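Local coordinates for protein YHR177W (Saccharomyces cerevisiae, PDB 4M8B) that probably binds DNA through its WOPR domain as a fungal transcription factor of the Gti1/Pac2 family, at residues P7-Y12 and G50-F55; G29-I34 and P163-F168; N56-G61 and K136-H141. All blocks are in the same frame, centred on the assembly; numbering follows the deposited sequence. Where two conformers were deposited one is given.

Contact 1: P7-Y12 and G50-F55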
loop_
_atom_site.group_PDB
_atom_site.type_symbol
_atom_site.label_atom_id
_atom_site.label_comp_id
_atom_site.label_asym_id
_atom_site.label_seq_id
_atom_site.Cartn_x
_atom_site.Cartn_y
_atom_site.Cartn_z
ATOM N N PRO C 7 11.583 3.746 -0.004
ATOM C CA PRO C 7 10.643 2.651 -0.019
ATOM C C PRO C 7 11.216 1.319 0.248
ATOM O O PRO C 7 12.347 1.149 0.145
ATOM C CB PRO C 7 10.138 2.695 -1.417
ATOM C CG PRO C 7 11.243 3.176 -2.173
ATOM C CD PRO C 7 11.518 4.345 -1.419
ATOM N N THR C 8 10.395 0.399 0.666
ATOM C CA THR C 8 10.823 -0.907 1.050
ATOM C C THR C 8 11.057 -1.783 -0.124
ATOM O O THR C 8 11.803 -2.658 -0.104
ATOM C CB THR C 8 9.779 -1.513 1.943
ATOM O OG1 THR C 8 9.828 -0.820 3.149
ATOM C CG2 THR C 8 10.050 -2.876 2.291
ATOM N N CYS C 9 10.321 -1.555 -1.135
ATOM C CA CYS C 9 10.586 -2.118 -2.451
ATOM C C CYS C 9 9.813 -1.356 -3.518
ATOM O O CYS C 9 9.046 -0.443 -3.206
ATOM C CB CYS C 9 10.236 -3.605 -2.486
ATOM S SG CYS C 9 8.554 -3.990 -1.987
ATOM N N TYR C 10 10.021 -1.733 -4.774
ATOM C CA TYR C 10 9.373 -1.054 -5.886
ATOM C C TYR C 10 8.507 -2.024 -6.675
ATOM O O TYR C 10 8.920 -3.152 -6.947
ATOM C CB TYR C 10 10.421 -0.430 -6.810
ATOM C CG TYR C 10 11.303 0.582 -6.126
ATOM C CD1 TYR C 10 12.364 0.180 -5.328
ATOM C CD2 TYR C 10 11.077 1.943 -6.276
ATOM C CE1 TYR C 10 13.175 1.103 -4.696
ATOM C CE2 TYR C 10 11.882 2.874 -5.650
ATOM C CZ TYR C 10 12.929 2.448 -4.860
ATOM O OH TYR C 10 13.734 3.369 -4.230
ATOM N N GLY C 11 7.308 -1.581 -7.043
ATOM C CA GLY C 11 6.428 -2.385 -7.867
ATOM C C GLY C 11 4.954 -2.099 -7.662
ATOM O O GLY C 11 4.574 -1.011 -7.223
ATOM N N TYR C 12 4.125 -3.087 -7.988
ATOM C CA TYR C 12 2.678 -2.971 -7.851
ATOM C C TYR C 12 2.082 -4.243 -7.256
ATOM O O TYR C 12 2.366 -5.346 -7.723
ATOM C CB TYR C 12 2.035 -2.687 -9.208
ATOM C CG TYR C 12 0.529 -2.714 -9.172
ATOM C CD1 TYR C 12 -0.188 -1.641 -8.663
ATOM C CD2 TYR C 12 -0.179 -3.810 -9.647
ATOM C CE1 TYR C 12 -1.571 -1.657 -8.625
ATOM C CE2 TYR C 12 -1.563 -3.837 -9.613
ATOM C CZ TYR C 12 -2.254 -2.756 -9.101
ATOM O OH TYR C 12 -3.630 -2.769 -9.059
ATOM N N GLY C 50 4.773 3.322 -7.587
ATOM C CA GLY C 50 5.701 2.210 -7.511
ATOM C C GLY C 50 6.293 2.035 -6.123
ATOM O O GLY C 50 6.865 0.990 -5.811
ATOM N N ASN C 51 6.163 3.061 -5.290
ATOM C CA ASN C 51 6.668 2.993 -3.924
ATOM C C ASN C 51 5.845 2.054 -3.048
ATOM O O ASN C 51 4.618 2.155 -2.988
ATOM C CB ASN C 51 6.716 4.388 -3.295
ATOM C CG ASN C 51 7.935 5.179 -3.725
ATOM O OD1 ASN C 51 8.643 4.797 -4.653
ATOM N ND2 ASN C 51 8.187 6.289 -3.042
ATOM N N ILE C 52 6.527 1.137 -2.373
ATOM C CA ILE C 52 5.871 0.246 -1.428
ATOM C C ILE C 52 6.546 0.371 -0.072
ATOM O O ILE C 52 7.774 0.395 0.017
ATOM C CB ILE C 52 5.935 -1.214 -1.896
ATOM C CG1 ILE C 52 5.155 -1.383 -3.201
ATOM C CG2 ILE C 52 5.387 -2.140 -0.828
ATOM C CD1 ILE C 52 5.248 -2.773 -3.794
ATOM N N PHE C 53 5.745 0.457 0.983
ATOM C CA PHE C 53 6.286 0.570 2.332
ATOM C C PHE C 53 5.734 -0.522 3.224
ATOM O O PHE C 53 4.550 -0.849 3.163
ATOM C CB PHE C 53 5.944 1.930 2.944
ATOM C CG PHE C 53 6.493 3.097 2.179
ATOM C CD1 PHE C 53 5.762 3.676 1.156
ATOM C CD2 PHE C 53 7.735 3.623 2.491
ATOM C CE1 PHE C 53 6.263 4.761 0.450
ATOM C CE2 PHE C 53 8.243 4.707 1.788
ATOM C CZ PHE C 53 7.504 5.276 0.766
ATOM N N VAL C 54 6.601 -1.078 4.060
ATOM C CA VAL C 54 6.185 -2.031 5.074
ATOM C C VAL C 54 6.790 -1.613 6.402
ATOM O O VAL C 54 7.967 -1.258 6.469
ATOM C CB VAL C 54 6.637 -3.462 4.736
ATOM C CG1 VAL C 54 6.307 -4.408 5.884
ATOM C CG2 VAL C 54 5.981 -3.931 3.449
ATOM N N PHE C 55 5.981 -1.638 7.454
ATOM C CA PHE C 55 6.488 -1.349 8.789
ATOM C C PHE C 55 5.843 -2.222 9.856
ATOM O O PHE C 55 4.665 -2.567 9.768
ATOM C CB PHE C 55 6.345 0.141 9.144
ATOM C CG PHE C 55 4.933 0.663 9.080
ATOM C CD1 PHE C 55 4.416 1.162 7.894
ATOM C CD2 PHE C 55 4.130 0.679 10.210
ATOM C CE1 PHE C 55 3.120 1.655 7.831
ATOM C CE2 PHE C 55 2.833 1.172 10.155
ATOM C CZ PHE C 55 2.329 1.660 8.963
#

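Contact 2: G29-I34 and P163-F168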
loop_
_atom_site.group_PDB
_atom_site.type_symbol
_atom_site.label_atom_id
_atom_site.label_comp_id
_atom_site.label_asym_id
_atom_site.label_seq_id
_atom_site.Cartn_x
_atom_site.Cartn_y
_atom_site.Cartn_z
ATOM N N GLY C 29 14.986 -10.106 5.720
ATOM C CA GLY C 29 15.856 -8.973 5.983
ATOM C C GLY C 29 16.404 -8.301 4.738
ATOM O O GLY C 29 17.144 -7.322 4.833
ATOM N N ASN C 30 16.047 -8.825 3.570
ATOM C CA ASN C 30 16.489 -8.245 2.306
ATOM C C ASN C 30 15.787 -6.925 2.034
ATOM O O ASN C 30 16.392 -5.971 1.549
ATOM C CB ASN C 30 16.218 -9.209 1.152
ATOM C CG ASN C 30 16.927 -10.534 1.323
ATOM O OD1 ASN C 30 16.605 -11.316 2.223
ATOM N ND2 ASN C 30 17.891 -10.805 0.448
ATOM N N LEU C 31 14.496 -6.890 2.345
ATOM C CA LEU C 31 13.685 -5.697 2.163
ATOM C C LEU C 31 13.547 -4.984 3.503
ATOM O O LEU C 31 13.069 -5.565 4.480
ATOM C CB LEU C 31 12.309 -6.077 1.618
ATOM C CG LEU C 31 12.348 -6.939 0.357
ATOM C CD1 LEU C 31 10.943 -7.249 -0.139
ATOM C CD2 LEU C 31 13.164 -6.241 -0.717
ATOM N N ARG C 32 13.971 -3.727 3.553
ATOM C CA ARG C 32 14.023 -3.010 4.820
ATOM C C ARG C 32 12.721 -2.290 5.157
ATOM O O ARG C 32 12.173 -1.553 4.335
ATOM C CB ARG C 32 15.215 -2.049 4.841
ATOM C CG ARG C 32 16.558 -2.775 4.834
ATOM C CD ARG C 32 17.728 -1.822 4.992
ATOM N NE ARG C 32 17.818 -0.881 3.881
ATOM C CZ ARG C 32 18.398 -1.151 2.716
ATOM N NH1 ARG C 32 18.939 -2.344 2.501
ATOM N NH2 ARG C 32 18.433 -0.228 1.765
ATOM N N CYS C 33 12.217 -2.519 6.365
ATOM C CA CYS C 33 10.983 -1.880 6.805
ATOM C C CYS C 33 11.230 -0.431 7.221
ATOM O O CYS C 33 12.375 -0.011 7.385
ATOM C CB CYS C 33 10.352 -2.669 7.955
ATOM S SG CYS C 33 11.462 -3.009 9.341
ATOM N N ILE C 34 10.149 0.327 7.378
ATOM C CA ILE C 34 10.230 1.711 7.834
ATOM C C ILE C 34 10.312 1.695 9.361
ATOM O O ILE C 34 9.460 1.107 10.029
ATOM C CB ILE C 34 9.001 2.524 7.392
ATOM C CG1 ILE C 34 9.040 2.765 5.882
ATOM C CG2 ILE C 34 8.950 3.854 8.123
ATOM C CD1 ILE C 34 10.085 3.771 5.451
ATOM N N PRO C 163 11.905 -11.306 -11.113
ATOM C CA PRO C 163 12.949 -12.256 -10.716
ATOM C C PRO C 163 13.629 -11.898 -9.394
ATOM O O PRO C 163 14.102 -12.800 -8.702
ATOM C CB PRO C 163 13.960 -12.183 -11.873
ATOM C CG PRO C 163 13.370 -11.223 -12.903
ATOM C CD PRO C 163 11.930 -11.042 -12.561
ATOM N N PHE C 164 13.674 -10.616 -9.043
ATOM C CA PHE C 164 14.317 -10.208 -7.795
ATOM C C PHE C 164 13.627 -10.797 -6.568
ATOM O O PHE C 164 14.269 -11.058 -5.553
ATOM C CB PHE C 164 14.384 -8.682 -7.675
ATOM C CG PHE C 164 14.893 -8.205 -6.338
ATOM C CD1 PHE C 164 16.253 -8.143 -6.078
ATOM C CD2 PHE C 164 14.010 -7.828 -5.337
ATOM C CE1 PHE C 164 16.723 -7.712 -4.848
ATOM C CE2 PHE C 164 14.472 -7.397 -4.104
ATOM C CZ PHE C 164 15.831 -7.339 -3.858
ATOM N N PHE C 165 12.321 -11.008 -6.666
ATOM C CA PHE C 165 11.537 -11.492 -5.534
ATOM C C PHE C 165 11.443 -13.018 -5.467
ATOM O O PHE C 165 10.878 -13.563 -4.520
ATOM C CB PHE C 165 10.130 -10.887 -5.569
ATOM C CG PHE C 165 10.099 -9.400 -5.340
ATOM C CD1 PHE C 165 10.387 -8.517 -6.369
ATOM C CD2 PHE C 165 9.775 -8.884 -4.095
ATOM C CE1 PHE C 165 10.357 -7.146 -6.160
ATOM C CE2 PHE C 165 9.744 -7.515 -3.879
ATOM C CZ PHE C 165 10.035 -6.645 -4.912
ATOM N N HIS C 166 11.996 -13.699 -6.469
ATOM C CA HIS C 166 11.888 -15.157 -6.562
ATOM C C HIS C 166 12.403 -15.873 -5.317
ATOM O O HIS C 166 11.803 -16.845 -4.860
ATOM C CB HIS C 166 12.605 -15.678 -7.810
ATOM C CG HIS C 166 11.833 -15.478 -9.080
ATOM N ND1 HIS C 166 12.400 -15.616 -10.326
ATOM C CD2 HIS C 166 10.533 -15.157 -9.289
ATOM C CE1 HIS C 166 11.485 -15.386 -11.253
ATOM N NE2 HIS C 166 10.345 -15.105 -10.650
ATOM N N LYS C 167 13.510 -15.379 -4.769
ATOM C CA LYS C 167 14.104 -15.956 -3.566
ATOM C C LYS C 167 13.278 -15.662 -2.316
ATOM O O LYS C 167 13.602 -16.132 -1.226
ATOM C CB LYS C 167 15.529 -15.438 -3.379
ATOM C CG LYS C 167 15.630 -13.923 -3.394
ATOM C CD LYS C 167 17.050 -13.452 -3.136
ATOM C CE LYS C 167 17.167 -11.954 -3.351
ATOM N NZ LYS C 167 16.816 -11.575 -4.749
ATOM N N PHE C 168 12.212 -14.884 -2.477
ATOM C CA PHE C 168 11.334 -14.550 -1.360
ATOM C C PHE C 168 10.091 -15.428 -1.367
ATOM O O PHE C 168 9.028 -15.018 -0.898
ATOM C CB PHE C 168 10.944 -13.073 -1.410
ATOM C CG PHE C 168 12.116 -12.139 -1.364
ATOM C CD1 PHE C 168 13.170 -12.376 -0.498
ATOM C CD2 PHE C 168 12.175 -11.035 -2.196
ATOM C CE1 PHE C 168 14.261 -11.521 -0.455
ATOM C CE2 PHE C 168 13.261 -10.176 -2.159
ATOM C CZ PHE C 168 14.306 -10.421 -1.287
#

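Contact 3: N56-G61 and K136-H141. With EDO (1,2-ethanediol), chain D.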
loop_
_atom_site.group_PDB
_atom_site.type_symbol
_atom_site.label_atom_id
_atom_site.label_comp_id
_atom_site.label_asym_id
_atom_site.label_seq_id
_atom_site.Cartn_x
_atom_site.Cartn_y
_atom_site.Cartn_z
ATOM N N ASN C 56 6.641 -2.588 10.851
ATOM C CA ASN C 56 6.147 -3.300 12.018
ATOM C C ASN C 56 5.521 -2.292 12.975
ATOM O O ASN C 56 6.170 -1.325 13.373
ATOM C CB ASN C 56 7.300 -4.033 12.704
ATOM C CG ASN C 56 6.829 -5.013 13.753
ATOM O OD1 ASN C 56 5.874 -4.754 14.485
ATOM N ND2 ASN C 56 7.503 -6.155 13.833
ATOM N N GLU C 57 4.259 -2.511 13.333
ATOM C CA GLU C 57 3.540 -1.585 14.206
ATOM C C GLU C 57 4.206 -1.446 15.573
ATOM O O GLU C 57 4.410 -0.335 16.063
ATOM C CB GLU C 57 2.080 -2.021 14.363
ATOM C CG GLU C 57 1.311 -1.267 15.433
ATOM C CD GLU C 57 -0.179 -1.560 15.394
ATOM O OE1 GLU C 57 -0.821 -1.528 16.466
ATOM O OE2 GLU C 57 -0.710 -1.812 14.292
ATOM N N GLU C 58 4.558 -2.576 16.176
ATOM C CA GLU C 58 5.167 -2.586 17.503
ATOM C C GLU C 58 6.572 -1.982 17.521
ATOM O O GLU C 58 6.886 -1.157 18.376
ATOM C CB GLU C 58 5.200 -4.009 18.074
ATOM C CG GLU C 58 3.833 -4.575 18.464
ATOM C CD GLU C 58 2.993 -5.000 17.269
ATOM O OE1 GLU C 58 1.750 -5.056 17.408
ATOM O OE2 GLU C 58 3.570 -5.284 16.197
ATOM N N LYS C 59 7.411 -2.393 16.575
ATOM C CA LYS C 59 8.811 -1.976 16.555
ATOM C C LYS C 59 9.031 -0.539 16.081
ATOM O O LYS C 59 10.104 0.024 16.288
ATOM C CB LYS C 59 9.648 -2.929 15.695
ATOM C CG LYS C 59 9.749 -4.350 16.233
ATOM C CD LYS C 59 10.763 -5.165 15.439
ATOM C CE LYS C 59 10.946 -6.556 16.026
ATOM N NZ LYS C 59 12.001 -7.331 15.314
ATOM N N SER C 60 8.026 0.051 15.442
ATOM C CA SER C 60 8.183 1.393 14.886
ATOM C C SER C 60 7.309 2.419 15.592
ATOM O O SER C 60 7.595 3.613 15.557
ATOM C CB SER C 60 7.879 1.400 13.386
ATOM O OG SER C 60 6.498 1.188 13.140
ATOM N N GLY C 61 6.238 1.950 16.222
ATOM C CA GLY C 61 5.325 2.841 16.914
ATOM C C GLY C 61 4.332 3.511 15.983
ATOM O O GLY C 61 3.602 4.414 16.392
ATOM N N LYS C 136 1.994 -14.414 20.776
ATOM C CA LYS C 136 2.065 -12.978 20.648
ATOM C C LYS C 136 2.220 -12.663 19.146
ATOM O O LYS C 136 3.045 -13.246 18.461
ATOM C CB LYS C 136 3.218 -12.431 21.504
ATOM C CG LYS C 136 4.200 -11.482 20.820
ATOM C CD LYS C 136 5.064 -10.696 21.805
ATOM C CE LYS C 136 4.574 -9.258 21.985
ATOM N NZ LYS C 136 5.547 -8.304 22.597
ATOM N N LEU C 137 1.444 -11.705 18.661
ATOM C CA LEU C 137 1.327 -11.421 17.253
ATOM C C LEU C 137 1.800 -10.051 16.930
ATOM O O LEU C 137 1.425 -9.130 17.586
ATOM C CB LEU C 137 -0.122 -11.514 16.882
ATOM C CG LEU C 137 -0.497 -12.683 16.021
ATOM C CD1 LEU C 137 0.260 -13.924 16.402
ATOM C CD2 LEU C 137 -1.973 -12.910 16.145
ATOM N N GLU C 138 2.626 -9.925 15.912
ATOM C CA GLU C 138 3.087 -8.639 15.494
ATOM C C GLU C 138 2.254 -8.217 14.333
ATOM O O GLU C 138 1.666 -9.028 13.700
ATOM C CB GLU C 138 4.570 -8.663 15.194
ATOM C CG GLU C 138 5.390 -8.650 16.465
ATOM C CD GLU C 138 6.872 -8.770 16.262
ATOM O OE1 GLU C 138 7.340 -8.683 15.136
ATOM O OE2 GLU C 138 7.591 -8.954 17.235
ATOM N N THR C 139 2.132 -6.927 14.130
ATOM C CA THR C 139 1.307 -6.402 13.049
ATOM C C THR C 139 2.148 -5.709 11.981
ATOM O O THR C 139 2.883 -4.763 12.271
ATOM C CB THR C 139 0.249 -5.425 13.586
ATOM O OG1 THR C 139 -0.555 -6.086 14.570
ATOM C CG2 THR C 139 -0.642 -4.928 12.459
ATOM N N PHE C 140 2.039 -6.186 10.744
ATOM C CA PHE C 140 2.781 -5.597 9.635
ATOM C C PHE C 140 1.860 -4.803 8.722
ATOM O O PHE C 140 0.838 -5.308 8.257
ATOM C CB PHE C 140 3.520 -6.680 8.848
ATOM C CG PHE C 140 4.562 -7.401 9.654
ATOM C CD1 PHE C 140 4.243 -8.555 10.353
ATOM C CD2 PHE C 140 5.859 -6.918 9.727
ATOM C CE1 PHE C 140 5.200 -9.218 11.105
ATOM C CE2 PHE C 140 6.820 -7.576 10.479
ATOM C CZ PHE C 140 6.489 -8.727 11.168
ATOM N N HIS C 141 2.226 -3.551 8.480
ATOM C CA HIS C 141 1.440 -2.676 7.628
ATOM C C HIS C 141 2.088 -2.583 6.260
ATOM O O HIS C 141 3.311 -2.502 6.151
ATOM C CB HIS C 141 1.348 -1.280 8.239
ATOM C CG HIS C 141 0.703 -1.250 9.582
ATOM N ND1 HIS C 141 -0.460 -0.544 9.839
ATOM C CD2 HIS C 141 1.047 -1.827 10.760
ATOM C CE1 HIS C 141 -0.796 -0.693 11.101
ATOM N NE2 HIS C 141 0.105 -1.470 11.686
HETATM C C1 EDO D . -2.367 -0.866 6.721
HETATM O O1 EDO D . -1.834 -1.987 7.438
HETATM C C2 EDO D . -2.571 0.284 7.697
HETATM O O2 EDO D . -1.319 0.943 7.927
#

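Contact 1: P7-Y12 and G50-F55
Thr8 and Cys9 both face Ile52, and its carbonyl oxygen takes the backbone N-H of each. The bond from Thr8 N to Ile52 O is 2.7 Å. The one from Cys9 N to Ile52 O is weak at 3.4 Å. In return Ile52 N donates to Cys9 O at 3.1 Å, and Gly11 N reaches Gly50 O at 2.9 Å. Tyr10 CA also makes a C-H...O contact with Gly50 O.

One side chain joins the backbone pairing. Thr8 OG1 lies beside its own backbone N (chi1 -70°) and receives a weak bond from Val54 N. Its stronger partner is Arg32 O.

The apolar contacts use both faces of the pairing. Cys9 SG sits 3.8 Å from Ile52 CB, on the face that helix 16-28 covers through Val22. Ile52 CD1 lies against Gly11, 3.9 Å from Gly11 O. On the Tyr10 and Asn51 face, those two side chains lie side by side, with ring and amide planes 80° apart. Asn51 ND2 donates to Leu46 O. Pro7 CB stands over one face of the Phe53 ring, toward its rim, 4.2 Å from Phe53 CE2.

Two residues opposite one define a classic beta bulge. Here it lies at the start of the short strand 9-10, which pairs antiparallel with strand 51-56 in the sheet of the WOPR domain.

Contact 2: G29-I34 and P163-F168
Asn30 and Leu31 meet a cluster of three phenylalanines, Phe164, Phe165 and Phe168. No hydrogen bond crosses between 29-34 and 163-168, so the contact rests on van der Waals packing.

The two methyl groups of Leu31 meet different rings. Leu31 CD2 comes to the edge of Phe164, near the ring plane, 3.8 Å from Phe164 CE2. The two side chains slide past each other in opposite directions. Leu31 CD2 is also 4.2 Å from Phe168 CE2, where the side chains pass at a slant. Leu31 CD1 turns to Phe165 and is 3.9 Å from Phe165 CE2. These two side chains cross at about a right angle.

Asn30 meets the outer end of Phe168. Its CB is closest to CZ, and its amide carbon CG lies at the ring edge, in plane. Amide and ring planes are 69° apart. Lys167 CE approaches Asn30 ND2 at 4.0 Å, a loose contact at the margin.

The rings also arrange one another. Phe164 CD2 stands over a face of Phe165, 3.8 Å above its plane, while Phe164 CE2 reaches the edge of Phe168. Lys167 lays CG over a face of Phe168. The Lys167 chain bends at the last torsion (chi4 -60°), which turns Lys167 NZ back to Phe164 O at 2.7 Å, in the carbonyl plane on a lone pair. This bond links Lys167 to the Phe164 backbone within the segment.

Leu31 also touches Val26, and Phe168 touches Asn28, both of helix 16-28. This is hydrophobic packing of an aromatic cluster, joining the loop after helix 16-28 to the loop before helix 172-179.

Contact 3: N56-G61 and K136-H141
Glu57 and His141 form a His-carboxylate hydrogen bond where an N-capped helix, 57-60, abuts strand 137-147 of the antiparallel sheet. Just before the helix begins, Asn56 and Phe140 form an antiparallel non-hydrogen-bonded pair. His141 NE2 donates to Glu57 OE2 at 2.8 Å. The oxygen lies in the ring plane and uses its anti lone pair. Carboxylate and ring planes are 49° apart. At the other ring nitrogen, ND1 donates to O2 of a 1,2-ethanediol, probably from the crystallisation liquor. Each ring nitrogen thus has a partner in the crystal; of these only Glu57 belongs to the protein.

Asn56 ND2 donates to Glu138 OE1 at 2.8 Å. The bond leaves in the amide plane but meets the carboxylate from above, 56° out of its plane. The oxygen of the same amide, OD1, takes a weak bond from Glu58 N and caps the helix. One amide therefore serves both helix and strand.

Two bonds reach the strand backbone. Glu57 N donates to Thr139 O at 2.8 Å, almost straight. Glu58 bends at chi2 (75°), and its OE2 receives Thr139 N at 3.0 Å on the syn side, slightly out of the carboxylate plane.

Packing fills in around these bonds. Glu57 CB lies 3.4 Å from His141 NE2. Thr139 CG2 rests beside Glu57 OE2. The ring of Phe140 lies near the Asn56 amide, and Phe27 meets that ring in turn. His141 stacks on Phe55, one residue before the cap. Phe140 CE2 sits 3.7 Å from Asn56 ND2, approached obliquely.

Overall arrangement
Strand 51-56 runs through contact 1 into contact 3, and the end of 29-34 in contact 2 bonds to it. Its start pairs with 7-12. The centres of contacts 1 and 3 are about 17 Å apart. Phe55 O accepts from His141 N at 2.9 Å, since strands 51-56 and 137-147 are neighbours in the sheet. Contact 2 lies about 10 Å from contact 1, centre to centre. Ile34 N probably bonds to Val54 O at 2.8 Å, which joins the end of 29-34 to that strand. Contact 3 comes nearest the bound DNA, about 4 Å at the nearest atoms, against about 5 Å for contact 1 and about 11 Å for contact 2.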